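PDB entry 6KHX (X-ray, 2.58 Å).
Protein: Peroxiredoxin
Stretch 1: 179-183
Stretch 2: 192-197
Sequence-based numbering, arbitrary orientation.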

# COMPACT_ATOMS: atom_id res chain seq x y z
N TYR B 179 5.95 16.39 51.51
CA TYR B 179 6.21 15.38 52.53
C TYR B 179 6.30 13.97 51.99
O TYR B 179 6.65 13.06 52.76
N GLY B 180 6.02 13.74 50.71
CA GLY B 180 6.02 12.39 50.19
C GLY B 180 4.91 11.51 50.71
O GLY B 180 4.94 10.30 50.47
N GLU B 181 3.94 12.08 51.42
CA GLU B 181 2.78 11.35 51.91
C GLU B 181 1.68 11.37 50.86
O GLU B 181 1.39 12.42 50.28
N VAL B 182 1.07 10.22 50.61
CA VAL B 182 -0.06 10.18 49.68
C VAL B 182 -1.31 10.63 50.42
O VAL B 182 -1.46 10.41 51.63
N CYS B 183 -2.22 11.27 49.69
CA CYS B 183 -3.40 11.87 50.31
C CYS B 183 -4.60 10.96 50.15
O CYS B 183 -4.98 10.65 49.01
N ALA B 192 -4.67 14.30 58.46
CA ALA B 192 -3.61 13.30 58.41
C ALA B 192 -3.50 12.70 57.01
O ALA B 192 -4.50 12.22 56.45
N ALA B 193 -2.29 12.74 56.45
CA ALA B 193 -2.02 12.04 55.19
C ALA B 193 -1.56 10.62 55.50
O ALA B 193 -1.93 10.07 56.55
N MET B 194 -0.75 10.02 54.64
CA MET B 194 -0.42 8.61 54.80
C MET B 194 0.95 8.31 54.20
O MET B 194 1.31 8.86 53.15
N THR B 195 1.70 7.44 54.87
CA THR B 195 2.96 6.95 54.34
C THR B 195 2.72 5.83 53.33
O THR B 195 2.07 4.83 53.66
N PRO B 196 3.24 5.94 52.10
CA PRO B 196 3.01 4.88 51.11
C PRO B 196 3.79 3.61 51.40
O PRO B 196 4.79 3.32 50.74
N SER B 197 3.32 2.84 52.38
CA SER B 197 3.93 1.56 52.73
C SER B 197 2.86 0.67 53.36
O SER B 197 1.76 1.13 53.69

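Two short segments with no regular secondary structure can still pack with precision when a single backbone bridge marks their register and a few side chains pack around it. The pairing of residues 179-183 with 192-197 in this peroxiredoxin is a compact example, burying 328 Å² in all, counted over both sides. Its centre is an isolated antiparallel bridge between Val182 and Met194, and the side chains can be followed along the second stretch, past this point.

Ala192 opens the second stretch without taking part: its CB points away and the residue remains exposed. Ala193 behaves in the contrary manner. Its methyl group points toward the first stretch, where CB lies 3.2 Å from OE1 of Glu181 and 3.7 Å from O of Val182. Glu181 reaches this position by leaving the backbone sideways with chi1 m and chi2 t, an extended course that lays the carboxylate beside the alanine methyl. The approach is one of packing rather than of polar pairing, since a methyl carbon offers no conventional donor; OE1 finds its hydrogen bond elsewhere in the structure.

Met194 supplies the backbone anchor. Its O accepts a weak hydrogen bond from N of Val182, at 2.9 Å but with an N-H...O angle of only 129°, and the same O lies 3.1 Å from CA of Glu181. The methionine side chain departs sideways, t at chi1 and chi2 and m at chi3. Its CB meets CG2 of Val182 at 4.1 Å, an apolar contact between two buried residues. Val182, itself sideways and in the m rotamer, thus packs beside the bridge that its own backbone helps to form.

Thr195 illustrates how neighbours on an extended chain can differ in direction. Although its CA is 5.0 Å from that of Glu181, its CB points away, and the side chain, in the m rotamer, makes no close contact across the pair.

Pro196 turns inward again. Its CB lies 4.1 Å from CG1 of Val182 and 4.5 Å from CG2 of the same valine. The ring, puckered C-gamma endo, also brings CD to 3.5 Å from O of Gly180, a residue whose positive phi follows the end of a helix.

Ser197 lies beyond this packing. Its N donates to O of Thr195 at 2.7 Å, while its p-rotamer side chain caps the helix that begins just past the stretch.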

# COMPACT_ATOMS: atom_id res chain seq x y z
CB TYR B 179 5.13 15.44 53.62
CG TYR B 179 4.93 16.82 54.19
CD1 TYR B 179 5.85 17.36 55.08
CD2 TYR B 179 3.84 17.59 53.82
CE1 TYR B 179 5.68 18.63 55.60
CE2 TYR B 179 3.66 18.87 54.34
CZ TYR B 179 4.58 19.38 55.23
OH TYR B 179 4.41 20.64 55.74
CB GLU B 181 2.28 11.96 53.21
CG GLU B 181 3.26 11.89 54.38
CD GLU B 181 2.77 12.65 55.60
OE1 GLU B 181 1.91 13.54 55.46
OE2 GLU B 181 3.25 12.35 56.72
CB VAL B 182 -0.21 8.78 49.06
CG1 VAL B 182 1.02 8.44 48.24
CG2 VAL B 182 -0.44 7.73 50.13
CB CYS B 183 -3.68 13.24 49.70
SG CYS B 183 -2.35 14.42 50.00
CB ALA B 192 -3.87 12.20 59.43
CB ALA B 193 -0.99 12.79 54.36
CB MET B 194 -1.49 7.73 54.14
CG MET B 194 -1.19 6.24 54.18
SD MET B 194 -2.41 5.34 53.21
CE MET B 194 -3.87 6.30 53.60
CB THR B 195 3.84 6.43 55.48
OG1 THR B 195 4.15 7.50 56.37
CG2 THR B 195 5.12 5.82 54.94
CB PRO B 196 3.45 5.53 49.79
CG PRO B 196 4.43 6.57 50.19
CD PRO B 196 3.96 7.09 51.53
CB SER B 197 5.11 1.75 53.70
OG SER B 197 4.65 2.21 54.97